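Local coordinates for protein putative hyaluronoglucosaminidase (Clostridium perfringens, PDB 6PWI) that probably acts as a secreted, cell-wall-anchored family 84 glycoside hydrolase with hexosaminidase activity, seen here as its N-terminal domain, catalytic barrel and following helical region, at residues A[69-74]-A[150-155]; A[76-81]-A[157-162]; A[331-336]-A[345-350]; A[407-412]-A[488-493]; A[475-480]-A[606-611]. One frame throughout, in Å; residues are numbered along the deposited sequence.

Contact 1: residues A[69-74]-A[150-155]; sequences KNRLLE and GITSLK
Arg71 reaches across to Thr152 and Lys155 between two almost parallel helices, 66-78 and 144-158, packed side by side on the mixed sheet of the N-terminal domain, a family 20 domain 2 type. Their axes, in these segments, come within 9.4 Å at an angle of 12°. The arginine chain, bent at chi2 and chi3, runs past Ile151, with Arg71 CG 3.8 Å from Ile151 CG2. That bend delivers Arg71 NE to Thr152 OG1 at 3.2 Å, the oxygen lying 22° out of the guanidinium plane; Arg71 NH2 adds a weak bond to the same oxygen. Thr152 OG1 is also tied to Phe148 O within its own helix. Next comes Leu72, whose CA lies 3.7 Å from Ile151 CG2 and whose side chain meets Val58, Phe60 and Phe96 of the sheet. Glu74 closes a salt-bridge network: OE2 takes a weak bond from Arg71 NH1, while Glu74 OE1 stands 3.6 Å from Lys155 NZ. The lysine's stronger partner is Asp205, and the carboxylates of Glu74 and Asp205 would be expected to offset the closeness of lysine and arginine. Lys155 CD sits 4.0 Å above one face of the Arg71 guanidinium, shifted toward its rim.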
# COMPACT_ATOMS: atom_id res chain seq x y z
N LYS A 69 -14.45 -19.38 1.10
CA LYS A 69 -14.61 -20.41 2.12
C LYS A 69 -13.31 -20.53 2.92
O LYS A 69 -13.34 -20.53 4.15
CB LYS A 69 -15.03 -21.75 1.53
CG LYS A 69 -16.31 -21.75 0.70
CD LYS A 69 -16.77 -23.13 0.29
CE LYS A 69 -17.82 -23.11 -0.81
NZ LYS A 69 -18.54 -24.40 -0.93
N ASN A 70 -12.17 -20.62 2.22
CA ASN A 70 -10.85 -20.79 2.82
C ASN A 70 -10.55 -19.64 3.78
O ASN A 70 -9.90 -19.83 4.81
CB ASN A 70 -9.75 -20.92 1.77
CG ASN A 70 -9.75 -22.27 1.08
OD1 ASN A 70 -10.07 -23.29 1.70
ND2 ASN A 70 -9.39 -22.31 -0.19
N ARG A 71 -11.03 -18.44 3.44
CA ARG A 71 -10.84 -17.27 4.28
C ARG A 71 -11.55 -17.44 5.63
O ARG A 71 -11.02 -17.03 6.66
CB ARG A 71 -11.25 -15.98 3.55
CG ARG A 71 -10.82 -14.70 4.25
CD ARG A 71 -9.32 -14.57 4.45
NE ARG A 71 -8.91 -13.21 4.16
CZ ARG A 71 -7.66 -12.76 4.27
NH1 ARG A 71 -6.69 -13.56 4.67
NH2 ARG A 71 -7.39 -11.50 3.97
N LEU A 72 -12.75 -18.03 5.62
CA LEU A 72 -13.46 -18.25 6.87
C LEU A 72 -12.71 -19.29 7.70
O LEU A 72 -12.60 -19.15 8.92
CB LEU A 72 -14.91 -18.67 6.63
CG LEU A 72 -15.71 -18.93 7.91
CD1 LEU A 72 -16.12 -17.62 8.57
CD2 LEU A 72 -16.93 -19.79 7.64
N LEU A 73 -12.19 -20.33 7.04
CA LEU A 73 -11.55 -21.42 7.74
C LEU A 73 -10.25 -20.95 8.41
O LEU A 73 -9.92 -21.42 9.49
CB LEU A 73 -11.34 -22.61 6.80
CG LEU A 73 -12.64 -23.20 6.22
CD1 LEU A 73 -12.37 -24.46 5.41
CD2 LEU A 73 -13.66 -23.48 7.31
N GLU A 74 -9.54 -20.01 7.76
CA GLU A 74 -8.43 -19.28 8.35
C GLU A 74 -8.89 -18.60 9.64
O GLU A 74 -8.22 -18.67 10.67
CB GLU A 74 -7.99 -18.14 7.44
CG GLU A 74 -6.64 -18.33 6.76
CD GLU A 74 -6.10 -17.05 6.14
OE1 GLU A 74 -5.57 -16.21 6.90
OE2 GLU A 74 -6.25 -16.87 4.91
N GLY A 150 -15.84 -8.90 4.21
CA GLY A 150 -16.53 -9.08 5.47
C GLY A 150 -15.77 -10.03 6.40
O GLY A 150 -15.57 -9.73 7.58
N ILE A 151 -15.33 -11.16 5.85
CA ILE A 151 -14.65 -12.19 6.61
C ILE A 151 -13.27 -11.69 7.05
O ILE A 151 -12.79 -12.08 8.11
CB ILE A 151 -14.58 -13.51 5.82
CG1 ILE A 151 -15.98 -14.02 5.46
CG2 ILE A 151 -13.77 -14.55 6.57
CD1 ILE A 151 -15.98 -15.12 4.43
N THR A 152 -12.66 -10.81 6.24
CA THR A 152 -11.38 -10.20 6.58
C THR A 152 -11.56 -9.30 7.80
O THR A 152 -10.69 -9.26 8.67
CB THR A 152 -10.74 -9.47 5.39
OG1 THR A 152 -10.49 -10.40 4.34
CG2 THR A 152 -9.45 -8.77 5.75
N SER A 153 -12.69 -8.59 7.88
CA SER A 153 -12.96 -7.80 9.07
C SER A 153 -13.06 -8.70 10.29
O SER A 153 -12.53 -8.35 11.34
CB SER A 153 -14.16 -6.92 8.91
OG SER A 153 -13.86 -5.83 8.04
N LEU A 154 -13.68 -9.88 10.13
CA LEU A 154 -13.75 -10.86 11.22
C LEU A 154 -12.35 -11.33 11.61
O LEU A 154 -12.09 -11.59 12.79
CB LEU A 154 -14.62 -12.05 10.82
CG LEU A 154 -16.13 -11.84 10.89
CD1 LEU A 154 -16.86 -13.07 10.36
CD2 LEU A 154 -16.57 -11.51 12.31
N LYS A 155 -11.46 -11.44 10.62
CA LYS A 155 -10.09 -11.87 10.85
C LYS A 155 -9.38 -10.85 11.73
O LYS A 155 -8.65 -11.21 12.65
CB LYS A 155 -9.34 -12.05 9.53
CG LYS A 155 -8.01 -12.79 9.68
CD LYS A 155 -7.03 -12.58 8.55
CE LYS A 155 -5.67 -13.15 8.90
NZ LYS A 155 -4.69 -12.89 7.83

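Contact 2: residues A[76-81]-A[157-162]; sequences LSIKGI and IFNQLE
Phe158 and Lys79 meet where helices 66-78 and 144-158 run out. Lys79 CG lies 3.7 Å from Phe158 CD2, approaching the ring obliquely. Beyond that point the lysine chain kinks at chi2 (-62°) and chi3 (-71°), and these bends carry its amine past the phenylalanine to the loop, where Lys79 NZ makes a weak 3.2 Å bond to Leu161 O; its firmer partner is Gly163 O, a little further along. Ile78 works on the other branch of the contact. Its CG2 is 4.1 Å from Phe158 CB, and its side chain crosses that of Asn159 at about a right angle, Ile78 CD1 being 3.6 Å from Asn159 OD1. Ile81 CD1 reaches Phe158 CE2 at 4.4 Å, again obliquely.

One shell out, backbone turns set these groups in place. Residues Phe158 to Leu161 form a type I beta turn, which brings the Leu161 carbonyl round to the lysine. On the other segment Leu76 O receives both Ile81 N, at 3.0 Å, and Lys79 N, from opposite faces of its plane. Further in, Phe96 and Leu166 of the sheet pack against Phe158, and Val58 and Phe96 against Leu76. Gly80, with its positive phi of 48°, is the C-prime residue of a Schellman motif, the classic way of ending an alpha helix, here helix 66-78 of the N-terminal alpha/beta domain.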
# COMPACT_ATOMS: atom_id res chain seq x y z
N LEU A 76 -11.45 -19.27 11.53
CA LEU A 76 -11.84 -20.21 12.58
C LEU A 76 -10.61 -20.75 13.32
O LEU A 76 -10.65 -20.89 14.54
CB LEU A 76 -12.67 -21.36 11.99
CG LEU A 76 -14.06 -21.01 11.49
CD1 LEU A 76 -14.88 -22.26 11.24
CD2 LEU A 76 -14.78 -20.09 12.46
N SER A 77 -9.54 -21.03 12.57
CA SER A 77 -8.36 -21.66 13.15
C SER A 77 -7.53 -20.69 14.00
O SER A 77 -6.68 -21.12 14.78
CB SER A 77 -7.53 -22.35 12.10
OG SER A 77 -6.88 -21.40 11.28
N ILE A 78 -7.79 -19.38 13.88
CA ILE A 78 -7.16 -18.39 14.74
C ILE A 78 -7.53 -18.66 16.19
O ILE A 78 -6.71 -18.45 17.08
CB ILE A 78 -7.46 -16.94 14.28
CG1 ILE A 78 -6.55 -16.52 13.12
CG2 ILE A 78 -7.37 -15.95 15.44
CD1 ILE A 78 -7.05 -15.34 12.32
N LYS A 79 -8.75 -19.16 16.42
CA LYS A 79 -9.25 -19.47 17.75
C LYS A 79 -9.43 -20.97 17.93
O LYS A 79 -10.19 -21.40 18.79
CB LYS A 79 -10.60 -18.78 18.02
CG LYS A 79 -10.64 -17.27 17.84
CD LYS A 79 -9.73 -16.52 18.78
CE LYS A 79 -10.21 -16.53 20.21
NZ LYS A 79 -9.36 -15.67 21.06
N GLY A 80 -8.74 -21.76 17.10
CA GLY A 80 -8.81 -23.21 17.16
C GLY A 80 -10.24 -23.74 17.24
O GLY A 80 -10.52 -24.67 18.00
N ILE A 81 -11.14 -23.14 16.46
CA ILE A 81 -12.52 -23.59 16.33
C ILE A 81 -12.61 -24.61 15.20
O ILE A 81 -12.36 -24.28 14.05
CB ILE A 81 -13.46 -22.39 16.07
CG1 ILE A 81 -13.42 -21.37 17.20
CG2 ILE A 81 -14.88 -22.87 15.79
CD1 ILE A 81 -14.26 -20.14 16.95
N ILE A 157 -10.91 -8.89 13.78
CA ILE A 157 -11.54 -8.92 15.09
C ILE A 157 -10.95 -10.08 15.91
O ILE A 157 -10.58 -9.90 17.07
CB ILE A 157 -13.08 -8.98 14.99
CG1 ILE A 157 -13.64 -7.68 14.40
CG2 ILE A 157 -13.68 -9.27 16.36
CD1 ILE A 157 -15.15 -7.63 14.28
N PHE A 158 -10.84 -11.25 15.26
CA PHE A 158 -10.47 -12.47 15.95
C PHE A 158 -9.02 -12.41 16.43
O PHE A 158 -8.67 -13.00 17.44
CB PHE A 158 -10.79 -13.71 15.10
CG PHE A 158 -12.21 -14.24 15.21
CD1 PHE A 158 -13.29 -13.39 15.41
CD2 PHE A 158 -12.46 -15.60 15.09
CE1 PHE A 158 -14.58 -13.88 15.51
CE2 PHE A 158 -13.76 -16.09 15.18
CZ PHE A 158 -14.82 -15.23 15.39
N ASN A 159 -8.18 -11.65 15.70
CA ASN A 159 -6.76 -11.55 16.01
C ASN A 159 -6.52 -10.74 17.29
O ASN A 159 -5.41 -10.73 17.81
CB ASN A 159 -5.95 -10.99 14.84
CG ASN A 159 -5.45 -12.05 13.90
OD1 ASN A 159 -5.08 -13.14 14.32
ND2 ASN A 159 -5.43 -11.75 12.61
N GLN A 160 -7.56 -10.06 17.79
CA GLN A 160 -7.38 -9.19 18.95
C GLN A 160 -8.28 -9.63 20.10
O GLN A 160 -8.37 -8.93 21.11
CB GLN A 160 -7.54 -7.72 18.56
CG GLN A 160 -8.96 -7.33 18.18
CD GLN A 160 -9.09 -5.93 17.65
OE1 GLN A 160 -9.19 -4.96 18.40
NE2 GLN A 160 -9.15 -5.81 16.33
N LEU A 161 -8.93 -10.79 19.98
CA LEU A 161 -9.79 -11.30 21.04
C LEU A 161 -8.95 -11.89 22.16
O LEU A 161 -8.14 -12.79 21.93
CB LEU A 161 -10.76 -12.34 20.46
CG LEU A 161 -11.98 -11.79 19.74
CD1 LEU A 161 -12.94 -12.91 19.36
CD2 LEU A 161 -12.70 -10.75 20.59
N GLU A 162 -9.16 -11.39 23.38
CA GLU A 162 -8.41 -11.79 24.56
C GLU A 162 -8.65 -13.28 24.83
O GLU A 162 -7.69 -14.04 24.98
CB GLU A 162 -8.75 -10.90 25.75

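Contact 3: residues A[331-336]-A[345-350]; sequences PKVYTK and NEYLKT
Tyr347 drives its hydroxyl end into the loop at Lys332, and the close part of the contact is built round it. Lys332 N donates to Tyr347 OH at 2.9 Å in a nearly straight bond (175°), and the same oxygen is hydrogen-bonded to Gln307 OE1, so two partners grip the phenol oxygen. Pro331 CB lies at the ring's edge, near its plane, 3.8 Å from Tyr347 CE2. Val333 slides past the ring with CB 3.9 Å from Tyr347 CD2, while its CG1 branch, placed anti to the backbone N (chi1 168°), meets Leu348 CD1 at 4.0 Å. Leu348 also leans on the loop backbone, its CD2 3.5 Å from Val333 O.

The outer side is looser. Lys332 touches the tyrosine with its CB, 3.6 Å from Tyr347 OH, and then its extended chain leads away from the helix into an exposed position; its side chain is about 7 Å from that of Asp299, the predicted proton donor. At the start of the helix Asn345 is the N-cap, its OD1 accepting from Leu348 N at 2.9 Å in the carbonyl plane.

The loop follows strand 328-330, fifth in the (beta/alpha)8 barrel, and leads into helix 346-351. Tyr347 rests on Ala304 of helix 304-321, Leu348 packs against Ala382 and Val383 of helix 373-383, and Pro331 touches Ile360 of the next barrel strand.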
# COMPACT_ATOMS: atom_id res chain seq x y z
N PRO A 331 -2.46 6.41 -19.96
CA PRO A 331 -2.37 7.20 -21.19
C PRO A 331 -0.96 7.74 -21.39
O PRO A 331 -0.15 7.72 -20.46
CB PRO A 331 -3.39 8.31 -20.93
CG PRO A 331 -3.33 8.53 -19.43
CD PRO A 331 -3.05 7.16 -18.84
N LYS A 332 -0.66 8.20 -22.61
CA LYS A 332 0.63 8.80 -22.91
C LYS A 332 0.77 10.11 -22.14
O LYS A 332 1.85 10.43 -21.64
CB LYS A 332 0.81 9.05 -24.41
CG LYS A 332 2.17 9.63 -24.78
CD LYS A 332 2.22 10.18 -26.18
CE LYS A 332 3.65 10.44 -26.63
NZ LYS A 332 3.68 11.33 -27.82
N VAL A 333 -0.33 10.86 -22.08
CA VAL A 333 -0.43 12.09 -21.32
C VAL A 333 -1.11 11.74 -20.00
O VAL A 333 -2.33 11.54 -19.97
CB VAL A 333 -1.26 13.12 -22.12
CG1 VAL A 333 -1.66 14.33 -21.29
CG2 VAL A 333 -0.55 13.54 -23.40
N TYR A 334 -0.33 11.67 -18.91
CA TYR A 334 -0.85 11.19 -17.64
C TYR A 334 -0.66 12.21 -16.52
O TYR A 334 -0.80 11.89 -15.34
CB TYR A 334 -0.24 9.83 -17.27
CG TYR A 334 1.27 9.84 -17.20
CD1 TYR A 334 1.93 10.32 -16.08
CD2 TYR A 334 2.02 9.38 -18.27
CE1 TYR A 334 3.32 10.34 -16.02
CE2 TYR A 334 3.41 9.38 -18.22
CZ TYR A 334 4.05 9.87 -17.10
OH TYR A 334 5.42 9.87 -17.08
N THR A 335 -0.32 13.45 -16.90
CA THR A 335 -0.27 14.55 -15.95
C THR A 335 -0.83 15.80 -16.61
O THR A 335 -0.83 15.92 -17.83
CB THR A 335 1.14 14.89 -15.44
OG1 THR A 335 1.83 15.67 -16.42
CG2 THR A 335 1.98 13.69 -15.04
N LYS A 336 -1.28 16.74 -15.77
CA LYS A 336 -1.87 17.97 -16.25
C LYS A 336 -0.80 18.79 -16.96
O LYS A 336 -1.08 19.43 -17.97
CB LYS A 336 -2.50 18.74 -15.09
CG LYS A 336 -3.26 20.00 -15.48
CD LYS A 336 -3.60 20.83 -14.27
CE LYS A 336 -4.32 22.09 -14.67
NZ LYS A 336 -4.73 22.87 -13.47
N ASN A 345 -7.27 19.29 -24.75
CA ASN A 345 -6.14 18.51 -25.22
C ASN A 345 -6.64 17.40 -26.14
O ASN A 345 -7.50 16.62 -25.74
CB ASN A 345 -5.31 18.03 -24.03
CG ASN A 345 -4.20 17.08 -24.42
OD1 ASN A 345 -4.46 15.90 -24.64
ND2 ASN A 345 -2.98 17.58 -24.47
N GLU A 346 -6.09 17.33 -27.37
CA GLU A 346 -6.58 16.44 -28.42
C GLU A 346 -6.43 14.99 -27.99
O GLU A 346 -7.36 14.20 -28.13
CB GLU A 346 -5.77 16.61 -29.71
CG GLU A 346 -5.94 17.95 -30.40
CD GLU A 346 -7.23 18.17 -31.18
OE1 GLU A 346 -8.13 17.29 -31.11
OE2 GLU A 346 -7.33 19.23 -31.84
N TYR A 347 -5.25 14.65 -27.47
CA TYR A 347 -4.95 13.28 -27.07
C TYR A 347 -5.99 12.80 -26.06
O TYR A 347 -6.58 11.74 -26.24
CB TYR A 347 -3.51 13.13 -26.59
CG TYR A 347 -3.21 11.73 -26.09
CD1 TYR A 347 -2.71 10.76 -26.94
CD2 TYR A 347 -3.51 11.37 -24.78
CE1 TYR A 347 -2.48 9.47 -26.51
CE2 TYR A 347 -3.28 10.08 -24.33
CZ TYR A 347 -2.77 9.12 -25.20
OH TYR A 347 -2.56 7.85 -24.75
N LEU A 348 -6.21 13.59 -24.99
CA LEU A 348 -7.07 13.15 -23.90
C LEU A 348 -8.52 13.05 -24.38
O LEU A 348 -9.24 12.14 -23.98
CB LEU A 348 -6.93 14.09 -22.69
CG LEU A 348 -5.57 14.05 -21.98
CD1 LEU A 348 -5.52 15.08 -20.86
CD2 LEU A 348 -5.26 12.67 -21.43
N LYS A 349 -8.93 13.97 -25.26
CA LYS A 349 -10.28 13.96 -25.82
C LYS A 349 -10.50 12.66 -26.59
O LYS A 349 -11.57 12.06 -26.48
CB LYS A 349 -10.48 15.21 -26.68
CG LYS A 349 -11.89 15.45 -27.22
CD LYS A 349 -11.97 16.75 -27.98
CE LYS A 349 -12.93 16.75 -29.15
NZ LYS A 349 -14.30 17.12 -28.73
N THR A 350 -9.48 12.22 -27.34
CA THR A 350 -9.60 11.01 -28.14
C THR A 350 -9.66 9.77 -27.25
O THR A 350 -10.51 8.90 -27.46
CB THR A 350 -8.46 10.88 -29.15
OG1 THR A 350 -8.57 12.04 -29.98
CG2 THR A 350 -8.59 9.65 -30.01

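Contact 4: residues A[407-412]-A[488-493]; sequences KGEMLD and SLEESE
Lys407 and Glu490 both carry CG between the backbone N and the carbonyl carbon, with chi1 of 63° and 64°, and both chains then run out straight. The result is a meeting of their charged ends: Lys407 NZ donates to Glu490 OE2 at 3.0 Å, coming from above the carboxylate, 56° out of its plane. The lysine's strongest partner is Asp452, so its ammonium is shared between two acids.

Glu409, likewise extended beyond CG, sends its carboxylate to the backbone of the other segment. Glu409 OE1 receives Glu490 N at 2.7 Å on its syn lone pair, the one on the side of the second oxygen. A water donates to Glu409 OE1, also at 2.7 Å, and to Glu490 O at 2.6 Å, which gives this glutamate oxygen two donors and bridges to the carbonyl of the residue whose N-H it already holds.

Residues 407-412 belong to the loop between the seventh and eighth strands of the (beta/alpha)8 barrel. Gly408 is the centre of an inverse gamma turn there, and the same glycine opens a type I beta turn that runs to Leu411. Residues 488-493 come from the segment leading into helix 496-507, so the contact joins the catalytic barrel to the helical part after it.

Leu489 gives the apolar flank. Its CD2 lies 4.4 Å from Met410 CG, and both side chains rest on Tyr370 and Trp393. Glu409 OE2 and Glu490 OE1 are 4.2 Å apart, a like-charge approach that the nearby Lys407 would be expected to ease.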
# COMPACT_ATOMS: atom_id res chain seq x y z
N LYS A 407 3.92 9.01 7.02
CA LYS A 407 2.47 8.96 6.91
C LYS A 407 2.02 9.38 5.51
O LYS A 407 2.81 9.91 4.73
CB LYS A 407 1.87 9.91 7.96
CG LYS A 407 2.22 11.38 7.75
CD LYS A 407 2.03 12.22 8.98
CE LYS A 407 2.02 13.70 8.67
NZ LYS A 407 1.55 14.49 9.83
N GLY A 408 0.74 9.16 5.21
CA GLY A 408 0.16 9.49 3.92
C GLY A 408 -0.18 10.98 3.79
O GLY A 408 -1.35 11.34 3.74
N GLU A 409 0.86 11.81 3.71
CA GLU A 409 0.74 13.25 3.59
C GLU A 409 0.05 13.65 2.29
O GLU A 409 -0.56 14.72 2.23
CB GLU A 409 2.13 13.89 3.58
CG GLU A 409 2.63 14.27 4.96
CD GLU A 409 3.90 15.11 4.91
OE1 GLU A 409 4.98 14.56 5.23
OE2 GLU A 409 3.81 16.31 4.55
N MET A 410 0.16 12.82 1.24
CA MET A 410 -0.31 13.19 -0.09
C MET A 410 -1.77 12.78 -0.30
O MET A 410 -2.29 12.92 -1.40
CB MET A 410 0.56 12.55 -1.17
CG MET A 410 1.99 13.05 -1.14
SD MET A 410 3.14 12.02 -2.05
CE MET A 410 3.01 12.73 -3.69
N LEU A 411 -2.43 12.30 0.76
CA LEU A 411 -3.76 11.73 0.65
C LEU A 411 -4.78 12.67 1.31
O LEU A 411 -4.89 12.69 2.53
CB LEU A 411 -3.77 10.35 1.31
CG LEU A 411 -2.72 9.36 0.82
CD1 LEU A 411 -2.82 8.04 1.55
CD2 LEU A 411 -2.82 9.15 -0.69
N ASP A 412 -5.54 13.41 0.50
CA ASP A 412 -6.52 14.35 1.00
C ASP A 412 -7.87 13.67 1.27
O ASP A 412 -8.55 13.23 0.34
CB ASP A 412 -6.61 15.58 0.09
CG ASP A 412 -7.56 16.65 0.59
OD1 ASP A 412 -8.30 16.41 1.60
OD2 ASP A 412 -7.58 17.72 -0.05
N SER A 488 8.87 17.04 -1.16
CA SER A 488 9.40 17.27 0.17
C SER A 488 8.35 16.83 1.17
O SER A 488 7.23 17.33 1.14
CB SER A 488 9.73 18.74 0.35
OG SER A 488 10.12 19.03 1.69
N LEU A 489 8.71 15.88 2.05
CA LEU A 489 7.78 15.33 3.01
C LEU A 489 8.38 15.44 4.41
O LEU A 489 9.60 15.43 4.56
CB LEU A 489 7.49 13.86 2.67
CG LEU A 489 6.84 13.63 1.30
CD1 LEU A 489 6.79 12.14 0.98
CD2 LEU A 489 5.46 14.26 1.24
N GLU A 490 7.52 15.52 5.42
CA GLU A 490 8.04 15.71 6.76
C GLU A 490 8.70 14.43 7.27
O GLU A 490 8.39 13.34 6.82
CB GLU A 490 7.04 16.38 7.70
CG GLU A 490 5.78 15.59 7.96
CD GLU A 490 4.77 16.29 8.85
OE1 GLU A 490 4.43 17.46 8.58
OE2 GLU A 490 4.33 15.65 9.84
N GLU A 491 9.66 14.63 8.18
CA GLU A 491 10.53 13.61 8.75
C GLU A 491 11.02 14.17 10.08
O GLU A 491 11.33 15.35 10.17
CB GLU A 491 11.68 13.35 7.78
CG GLU A 491 12.64 12.26 8.19
CD GLU A 491 13.82 12.12 7.23
OE1 GLU A 491 13.71 11.32 6.27
OE2 GLU A 491 14.84 12.83 7.42
N SER A 492 11.04 13.33 11.12
CA SER A 492 11.52 13.74 12.43
C SER A 492 10.62 14.82 13.03
O SER A 492 11.12 15.67 13.76
CB SER A 492 12.96 14.21 12.38
OG SER A 492 13.83 13.22 11.85
N GLU A 493 9.31 14.77 12.77
CA GLU A 493 8.45 15.90 13.10
C GLU A 493 8.28 16.06 14.62
O GLU A 493 8.25 17.19 15.11
CB GLU A 493 7.11 15.84 12.37
CG GLU A 493 6.30 17.14 12.47
CD GLU A 493 6.95 18.45 12.03
OE1 GLU A 493 7.98 18.42 11.31
OE2 GLU A 493 6.41 19.52 12.41
O HOH W 1 6.13 12.27 6.03

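Contact 5: residues A[475-480]-A[606-611]; sequences KHMSDP and PEPGTR
Arg611 presents the edge of its guanidinium to Asp479: NH1 donates to Asp479 OD2 at 2.8 Å, with that oxygen only 10° out of the guanidinium plane. The carboxylate is met from above, 62° out of its own plane; the two flat groups are 57° apart and share a single close pair of atoms. A second flat group, the His476 ring, has Lys475 CB over the centre of one face, and at its rim ND1 is hydrogen-bonded to Ser492 OG.

The arginine chain, extended from CG to NE, crosses the aspartate at about a right angle. A water lies between Asp479 OD2, to which it donates weakly at 2.8 Å, and Thr610 OG1, 2.9 Å away. Gly609, which adopts a positive phi, brings its N within 3.1 Å of His476 O in a weak hydrogen bond. Met477 and Pro608 lie side by side and point the same way, Met477 CG being 3.6 Å from Pro608 CB. Glu491 binds both segments from outside: its OE1 accepts from Ser478 N and Asp479 N, its OE2 from Arg611 N.

Two loops meet here, one leaving helix 467-475 and the other running from strand 602-604 to helix 613-623. Trp549 of helix 540-572 packs on both Met477 and Pro608, and Leu613 of helix 613-623 touches His476.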
# COMPACT_ATOMS: atom_id res chain seq x y z
N LYS A 475 9.85 7.24 11.68
CA LYS A 475 9.84 8.63 12.12
C LYS A 475 10.96 9.44 11.46
O LYS A 475 10.80 10.64 11.28
CB LYS A 475 9.99 8.72 13.64
CG LYS A 475 8.71 8.54 14.43
CD LYS A 475 8.96 8.20 15.88
CE LYS A 475 7.70 8.18 16.71
NZ LYS A 475 7.96 7.60 18.05
N HIS A 476 12.08 8.78 11.12
CA HIS A 476 13.30 9.46 10.69
C HIS A 476 13.68 9.08 9.26
O HIS A 476 14.77 9.44 8.79
CB HIS A 476 14.44 9.17 11.67
CG HIS A 476 14.08 9.52 13.08
ND1 HIS A 476 13.84 10.82 13.47
CD2 HIS A 476 13.89 8.74 14.16
CE1 HIS A 476 13.52 10.84 14.75
NE2 HIS A 476 13.54 9.57 15.20
N MET A 477 12.78 8.38 8.58
CA MET A 477 13.06 7.97 7.22
C MET A 477 11.82 8.21 6.35
O MET A 477 11.00 7.31 6.19
CB MET A 477 13.46 6.49 7.17
CG MET A 477 14.66 6.15 8.03
SD MET A 477 15.07 4.40 7.94
CE MET A 477 16.19 4.21 9.33
N SER A 478 11.69 9.43 5.81
CA SER A 478 10.45 9.76 5.12
C SER A 478 10.60 10.91 4.13
O SER A 478 9.72 11.07 3.29
CB SER A 478 9.30 9.99 6.08
OG SER A 478 9.64 10.93 7.09
N ASP A 479 11.70 11.68 4.21
CA ASP A 479 11.85 12.84 3.34
C ASP A 479 12.69 12.49 2.11
O ASP A 479 13.89 12.28 2.23
CB ASP A 479 12.40 14.06 4.07
CG ASP A 479 12.40 15.34 3.23
OD1 ASP A 479 11.85 15.30 2.10
OD2 ASP A 479 12.95 16.37 3.70
N PRO A 480 12.09 12.47 0.89
CA PRO A 480 12.83 12.15 -0.33
C PRO A 480 13.71 13.27 -0.88
O PRO A 480 14.54 13.02 -1.75
CB PRO A 480 11.72 11.81 -1.33
CG PRO A 480 10.56 12.66 -0.88
CD PRO A 480 10.66 12.68 0.63
N PRO A 606 22.97 4.42 1.75
CA PRO A 606 21.73 4.71 2.46
C PRO A 606 21.96 5.93 3.34
O PRO A 606 23.02 6.05 3.97
CB PRO A 606 21.45 3.45 3.28
CG PRO A 606 22.79 2.75 3.39
CD PRO A 606 23.56 3.13 2.15
N GLU A 607 20.98 6.84 3.33
CA GLU A 607 21.12 8.13 3.99
C GLU A 607 19.80 8.52 4.65
O GLU A 607 19.07 9.37 4.13
CB GLU A 607 21.60 9.18 2.99
CG GLU A 607 22.10 10.45 3.66
CD GLU A 607 22.32 11.61 2.70
OE1 GLU A 607 21.46 11.81 1.81
OE2 GLU A 607 23.35 12.31 2.84
N PRO A 608 19.45 7.93 5.81
CA PRO A 608 18.32 8.40 6.61
C PRO A 608 18.63 9.67 7.40
O PRO A 608 19.80 10.06 7.53
CB PRO A 608 18.08 7.22 7.56
CG PRO A 608 19.46 6.63 7.76
CD PRO A 608 20.12 6.76 6.41
N GLY A 609 17.57 10.32 7.90
CA GLY A 609 17.66 11.40 8.87
C GLY A 609 18.17 12.71 8.29
O GLY A 609 18.78 13.50 9.00
N THR A 610 17.86 12.96 7.01
CA THR A 610 18.41 14.11 6.31
C THR A 610 17.64 15.39 6.61
O THR A 610 18.18 16.48 6.42
CB THR A 610 18.44 13.88 4.79
OG1 THR A 610 17.17 13.38 4.38
CG2 THR A 610 19.53 12.95 4.33
N ARG A 611 16.37 15.30 7.01
CA ARG A 611 15.60 16.53 7.16
C ARG A 611 16.06 17.30 8.40
O ARG A 611 16.24 18.51 8.33
CB ARG A 611 14.09 16.28 7.08
CG ARG A 611 13.25 17.53 6.82
CD ARG A 611 11.75 17.25 6.86
NE ARG A 611 10.90 18.41 6.62
CZ ARG A 611 10.54 18.87 5.42
NH1 ARG A 611 10.96 18.28 4.31
NH2 ARG A 611 9.76 19.94 5.32
O HOH W 2 15.63 15.66 3.32

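Contacts 1 and 2 are successive parts of one interface between helices 66-78 and 144-158 in the N-terminal domain; their centres are 11 Å apart and they touch through Lys155 and Ile78. Contact 3 follows along the chain in the catalytic barrel, 42 Å from contact 1 between centres, with the predicted proton donor nearby. Contacts 4 and 5, whose centres are 12 Å apart, alternate their segments along the chain and touch, with Ser492 N and Lys475 O 2.7 Å apart. Together they join the loop between the seventh and eighth barrel strands, the 475-493 region and the loop before helix 613-623. Along the chain the catalytic barrel comes between the N-terminal domain and the helical region.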